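Local coordinates for protein RPA0582 (Rhodopseudomonas palustris, PDB 3HHL) that is of unknown function but belongs to the DUF1330 family in the dimeric alpha/beta-barrel clan, and is found here as an assembly of two chains, at residues H5-K10 and H116-V121; A52-D57 and E112-R117. One frame throughout, in Å; residues are numbered along the deposited sequence.

Contact 1. Residues H5-K10 and H116-V121; sequences HIDPTK and HRQAAV
The guanidinium of Arg-117 has the carbonyl oxygen of Ile-6 at its edge, near its plane, and Val-121 CG2 over the centre of one face, 3.9 Å above the plane. NH1 reaches Ile-6 O at 2.5 Å, doubtfully short at this resolution, and with 128° at the hydrogen the bond is weak. The stronger partner is Ser-124 OG, which takes NH2 and also binds the carbonyl of His-5. CG of Arg-117 stands opposite the backbone N (chi1 -161°), and the extended chain carries the guanidinium from the helix to the loop. The other flat pair is the amide of Gln-118 and the carboxylate of Asp-7, their planes 72° apart. NE2 of Gln-118 gives a hydrogen bond to Asp-7 OD2 (3.0 Å) on its syn side, well out of the carboxylate plane, and a weak one to OD1. A water donates to Asp-7 OD1 and accepts from Arg-117 NH1 at 2.9 Å, bridging two groups that are too far apart for a salt bridge.

In the ferredoxin-like fold, this is the place where helix 108-120 hands over to strand 121-128, at the edge of the sheet within this chain. The incoming N-terminal loop crosses that junction before Thr-9, in the N-cap position of helix 10-18, caps Val-12 N with a weak bond. Ile-6 lays CG1 and CD1 against Val-121 O (3.5 Å each), with CG1 more loosely on Val-121 CG1 and CG2 beside Arg-117 NH1 and Gln-118 CA. Val-121 packs inward on Val-31, and Pro-8 and Arg-117 on Ile-80 of the neighbouring subunit.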
loop_
_atom_site.group_PDB
_atom_site.type_symbol
_atom_site.label_atom_id
_atom_site.label_comp_id
_atom_site.label_asym_id
_atom_site.label_seq_id
_atom_site.Cartn_x
_atom_site.Cartn_y
_atom_site.Cartn_z
ATOM N N HIS A 5 13.518 5.654 -3.453
ATOM C CA HIS A 5 13.638 5.970 -2.066
ATOM C C HIS A 5 13.934 4.691 -1.349
ATOM O O HIS A 5 13.193 3.737 -1.450
ATOM C CB HIS A 5 12.334 6.572 -1.570
ATOM C CG HIS A 5 11.891 7.754 -2.362
ATOM N ND1 HIS A 5 12.076 9.054 -1.933
ATOM C CD2 HIS A 5 11.283 7.830 -3.568
ATOM C CE1 HIS A 5 11.588 9.877 -2.843
ATOM N NE2 HIS A 5 11.112 9.164 -3.849
ATOM N N ILE A 6 15.024 4.687 -0.614
ATOM C CA ILE A 6 15.502 3.489 0.038
ATOM C C ILE A 6 15.496 3.656 1.540
ATOM O O ILE A 6 15.092 2.772 2.256
ATOM C CB ILE A 6 16.914 3.196 -0.435
ATOM C CG1 ILE A 6 16.867 2.785 -1.912
ATOM C CG2 ILE A 6 17.594 2.148 0.446
ATOM C CD1 ILE A 6 18.163 3.029 -2.641
ATOM N N ASP A 7 15.966 4.800 2.011
ATOM C CA ASP A 7 16.069 5.051 3.441
ATOM C C ASP A 7 15.244 6.247 3.867
ATOM O O ASP A 7 14.889 7.074 3.079
ATOM C CB ASP A 7 17.533 5.324 3.844
ATOM C CG ASP A 7 18.413 4.067 3.843
ATOM O OD1 ASP A 7 18.003 2.986 4.341
ATOM O OD2 ASP A 7 19.544 4.196 3.342
ATOM N N PRO A 8 14.920 6.319 5.144
ATOM C CA PRO A 8 14.242 7.486 5.668
ATOM C C PRO A 8 15.251 8.613 5.871
ATOM O O PRO A 8 16.413 8.322 6.130
ATOM C CB PRO A 8 13.717 6.988 6.989
ATOM C CG PRO A 8 14.647 5.911 7.342
ATOM C CD PRO A 8 15.028 5.245 6.127
ATOM N N THR A 9 14.823 9.863 5.723
ATOM C CA THR A 9 15.696 10.992 5.989
ATOM C C THR A 9 15.669 11.282 7.507
ATOM O O THR A 9 14.737 10.894 8.243
ATOM C CB THR A 9 15.293 12.276 5.232
ATOM O OG1 THR A 9 14.136 12.845 5.844
ATOM C CG2 THR A 9 15.007 12.048 3.757
ATOM N N LYS A 10 16.695 11.975 7.996
ATOM C CA LYS A 10 16.750 12.205 9.438
ATOM C C LYS A 10 15.571 13.068 9.966
ATOM O O LYS A 10 15.097 12.877 11.079
ATOM C CB LYS A 10 18.133 12.730 9.896
ATOM C CG LYS A 10 18.657 14.010 9.222
ATOM C CD LYS A 10 19.928 14.616 9.969
ATOM C CE LYS A 10 20.859 15.467 9.067
ATOM N NZ LYS A 10 20.134 16.441 8.213
ATOM N N HIS A 116 21.982 -5.007 4.182
ATOM C CA HIS A 116 21.470 -5.826 3.099
ATOM C C HIS A 116 20.262 -5.181 2.445
ATOM O O HIS A 116 20.099 -5.277 1.229
ATOM C CB HIS A 116 21.104 -7.204 3.590
ATOM C CG HIS A 116 22.273 -7.992 4.076
ATOM N ND1 HIS A 116 23.210 -8.530 3.220
ATOM C CD2 HIS A 116 22.648 -8.351 5.328
ATOM C CE1 HIS A 116 24.110 -9.189 3.925
ATOM N NE2 HIS A 116 23.799 -9.084 5.208
ATOM N N ARG A 117 19.405 -4.536 3.240
ATOM C CA ARG A 117 18.244 -3.857 2.668
ATOM C C ARG A 117 18.766 -2.778 1.727
ATOM O O ARG A 117 18.279 -2.623 0.610
ATOM C CB ARG A 117 17.312 -3.256 3.751
ATOM C CG ARG A 117 15.884 -2.944 3.253
ATOM C CD ARG A 117 15.076 -2.031 4.179
ATOM N NE ARG A 117 13.856 -1.571 3.511
ATOM C CZ ARG A 117 13.766 -0.503 2.711
ATOM N NH1 ARG A 117 14.816 0.263 2.474
ATOM N NH2 ARG A 117 12.609 -0.195 2.133
ATOM N N GLN A 118 19.794 -2.069 2.172
ATOM C CA GLN A 118 20.294 -0.915 1.416
ATOM C C GLN A 118 20.824 -1.346 0.071
ATOM O O GLN A 118 20.644 -0.661 -0.929
ATOM C CB GLN A 118 21.336 -0.139 2.225
ATOM C CG GLN A 118 20.681 0.687 3.358
ATOM C CD GLN A 118 21.656 1.259 4.404
ATOM O OE1 GLN A 118 22.747 0.724 4.642
ATOM N NE2 GLN A 118 21.236 2.339 5.054
ATOM N N ALA A 119 21.427 -2.527 0.053
ATOM C CA ALA A 119 21.920 -3.131 -1.182
ATOM C C ALA A 119 20.803 -3.671 -2.070
ATOM O O ALA A 119 20.959 -3.679 -3.292
ATOM C CB ALA A 119 22.937 -4.235 -0.869
ATOM N N ALA A 120 19.692 -4.105 -1.471
ATOM C CA ALA A 120 18.633 -4.820 -2.195
ATOM C C ALA A 120 17.646 -3.903 -2.898
ATOM O O ALA A 120 17.162 -4.244 -3.985
ATOM C CB ALA A 120 17.873 -5.750 -1.268
ATOM N N VAL A 121 17.327 -2.765 -2.285
ATOM C CA VAL A 121 16.124 -2.046 -2.659
ATOM C C VAL A 121 16.402 -1.035 -3.765
ATOM O O VAL A 121 17.311 -0.217 -3.681
ATOM C CB VAL A 121 15.443 -1.387 -1.431
ATOM C CG1 VAL A 121 14.227 -0.554 -1.848
ATOM C CG2 VAL A 121 15.027 -2.460 -0.417
HETATM O O HOH W 1 17.216 0.548 4.157
#

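Contact 2. Residues A52-D57 and E112-R117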
loop_
_atom_site.group_PDB
_atom_site.type_symbol
_atom_site.label_atom_id
_atom_site.label_comp_id
_atom_site.label_asym_id
_atom_site.label_seq_id
_atom_site.Cartn_x
_atom_site.Cartn_y
_atom_site.Cartn_z
ATOM N N ALA A 52 16.535 -11.304 1.232
ATOM C CA ALA A 52 16.434 -12.513 2.051
ATOM C C ALA A 52 17.358 -12.415 3.259
ATOM O O ALA A 52 16.934 -12.626 4.382
ATOM C CB ALA A 52 16.760 -13.753 1.234
ATOM N N ALA A 53 18.612 -12.061 3.034
ATOM C CA ALA A 53 19.561 -11.940 4.123
ATOM C C ALA A 53 19.107 -10.860 5.128
ATOM O O ALA A 53 19.289 -11.025 6.337
ATOM C CB ALA A 53 20.976 -11.647 3.581
ATOM N N TYR A 54 18.532 -9.762 4.632
ATOM C CA TYR A 54 18.048 -8.696 5.496
ATOM C C TYR A 54 17.010 -9.277 6.440
ATOM O O TYR A 54 17.133 -9.169 7.668
ATOM C CB TYR A 54 17.428 -7.569 4.673
ATOM C CG TYR A 54 16.552 -6.636 5.477
ATOM C CD1 TYR A 54 17.043 -6.026 6.612
ATOM C CD2 TYR A 54 15.232 -6.355 5.086
ATOM C CE1 TYR A 54 16.241 -5.164 7.373
ATOM C CE2 TYR A 54 14.436 -5.499 5.813
ATOM C CZ TYR A 54 14.945 -4.894 6.968
ATOM O OH TYR A 54 14.205 -4.024 7.745
ATOM N N GLY A 55 15.998 -9.911 5.841
ATOM C CA GLY A 55 14.948 -10.570 6.600
ATOM C C GLY A 55 15.505 -11.581 7.595
ATOM O O GLY A 55 15.135 -11.600 8.750
ATOM N N ARG A 56 16.408 -12.426 7.121
ATOM C CA ARG A 56 16.972 -13.501 7.932
ATOM C C ARG A 56 17.607 -12.926 9.194
ATOM O O ARG A 56 17.304 -13.362 10.302
ATOM C CB ARG A 56 17.985 -14.282 7.091
ATOM C CG ARG A 56 18.695 -15.466 7.767
ATOM C CD ARG A 56 19.972 -15.897 6.961
ATOM N NE ARG A 56 21.089 -14.961 7.155
ATOM C CZ ARG A 56 21.958 -14.592 6.216
ATOM N NH1 ARG A 56 21.874 -15.072 4.984
ATOM N NH2 ARG A 56 22.910 -13.726 6.514
ATOM N N ASP A 57 18.431 -11.900 9.029
ATOM C CA ASP A 57 19.193 -11.351 10.151
ATOM C C ASP A 57 18.417 -10.343 11.011
ATOM O O ASP A 57 18.755 -10.148 12.179
ATOM C CB ASP A 57 20.503 -10.729 9.664
ATOM C CG ASP A 57 21.406 -11.736 8.977
ATOM O OD1 ASP A 57 21.237 -12.970 9.185
ATOM O OD2 ASP A 57 22.297 -11.286 8.213
ATOM N N GLU A 112 23.338 -3.880 11.274
ATOM C CA GLU A 112 24.100 -4.648 10.270
ATOM C C GLU A 112 23.168 -5.278 9.244
ATOM O O GLU A 112 23.458 -5.265 8.068
ATOM C CB GLU A 112 24.942 -5.799 10.872
ATOM C CG GLU A 112 26.282 -5.444 11.502
ATOM C CD GLU A 112 27.230 -4.629 10.608
ATOM O OE1 GLU A 112 27.739 -5.184 9.590
ATOM O OE2 GLU A 112 27.460 -3.437 10.957
ATOM N N ALA A 113 22.076 -5.881 9.691
ATOM C CA ALA A 113 21.152 -6.523 8.754
ATOM C C ALA A 113 20.674 -5.527 7.696
ATOM O O ALA A 113 20.603 -5.861 6.509
ATOM C CB ALA A 113 19.971 -7.154 9.480
ATOM N N VAL A 114 20.398 -4.296 8.124
ATOM C CA VAL A 114 19.807 -3.310 7.229
ATOM C C VAL A 114 20.743 -2.933 6.083
ATOM O O VAL A 114 20.295 -2.504 5.038
ATOM C CB VAL A 114 19.263 -2.045 7.981
ATOM C CG1 VAL A 114 20.371 -1.131 8.422
ATOM C CG2 VAL A 114 18.239 -1.312 7.096
ATOM N N LYS A 115 22.032 -3.131 6.265
ATOM C CA LYS A 115 22.971 -2.997 5.144
ATOM C C LYS A 115 22.574 -3.853 3.924
ATOM O O LYS A 115 22.748 -3.454 2.774
ATOM C CB LYS A 115 24.400 -3.285 5.602
ATOM C CG LYS A 115 24.897 -2.237 6.647
ATOM C CD LYS A 115 26.288 -2.564 7.171
ATOM C CE LYS A 115 26.788 -1.491 8.091
ATOM N NZ LYS A 115 28.133 -1.861 8.604
ATOM N N HIS A 116 21.982 -5.007 4.182
ATOM C CA HIS A 116 21.470 -5.826 3.099
ATOM C C HIS A 116 20.262 -5.181 2.445
ATOM O O HIS A 116 20.099 -5.277 1.229
ATOM C CB HIS A 116 21.104 -7.204 3.590
ATOM C CG HIS A 116 22.273 -7.992 4.076
ATOM N ND1 HIS A 116 23.210 -8.530 3.220
ATOM C CD2 HIS A 116 22.648 -8.351 5.328
ATOM C CE1 HIS A 116 24.110 -9.189 3.925
ATOM N NE2 HIS A 116 23.799 -9.084 5.208
ATOM N N ARG A 117 19.405 -4.536 3.240
ATOM C CA ARG A 117 18.244 -3.857 2.668
ATOM C C ARG A 117 18.766 -2.778 1.727
ATOM O O ARG A 117 18.279 -2.623 0.610
ATOM C CB ARG A 117 17.312 -3.256 3.751
ATOM C CG ARG A 117 15.884 -2.944 3.253
ATOM C CD ARG A 117 15.076 -2.031 4.179
ATOM N NE ARG A 117 13.856 -1.571 3.511
ATOM C CZ ARG A 117 13.766 -0.503 2.711
ATOM N NH1 ARG A 117 14.816 0.263 2.474
ATOM N NH2 ARG A 117 12.609 -0.195 2.133
#
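Tyr-54 lays its ring against the side chain of Arg-117, and this is the close-packed part of the contact. CB of Arg-117 sits over the ring centre, 3.9 Å from the centroid and 10° off the normal, a CH-pi contact. Its CG and CD then run on past CE2, so the two side chains point the same way while the guanidinium plane stands almost perpendicular to the ring. At the ring edge is the carbonyl of Ala-113, 3.6 Å from Tyr-54 CD1, and CE1 meets Val-114 CG2. With CG of Tyr-54 on the far side from its backbone N (chi1 163°), the ring projects away from its own helix along the Arg-117 side chain, and its OH bonds to Tyr-110 OH and to a bound nonaethylene glycol, probably from the crystallisation liquor.

The small Ala-113 lets the backbones come close, its CB on Asp-57 CB at 3.6 Å, and the segment axes approach to 7.5 Å in a nearly antiparallel run (157°). Helices 47-64 and 108-120 are the pair that packs side by side in the ferredoxin-like fold. Ala-53 CB rests over the face of the His-116 imidazole, 3.8 Å from its centroid, another CH-pi contact; ND1 of that ring is taken by Tyr-39 OH.

Further out the packing thins. The carboxylate of Asp-57 pairs with Arg-56 of its own helix, which has two conformers, and OD2 stays 4.0 Å from His-116 NE2 with no hydrogen bond. On the exposed side of helix 108-120, the extended Lys-115 chain brings NZ to OE2 of Glu-112, whose own chain folds toward it, in a salt bridge.

Contacts 1 and 2 lie 11 Å apart, centre to centre, and both use helix 108-120, sharing His-116 and Arg-117. Along the chain come the N-terminal loop 5-10, then 52-57 of helix 47-64; both second segments lie on helix 108-120, 116-121 running one residue into strand 121-128. Contact 2 joins the two helices that pack together in the alpha/beta fold, whereas contact 1 lays the N-terminal segment over the C-terminal end of helix 108-120. Arg-117 runs between them: its aliphatic chain belongs to the helix pair, and its guanidinium reaches Ser-124 and, weakly, the loop. The N-terminal loop is thereby held against helix 108-120, close to the neighbouring subunit.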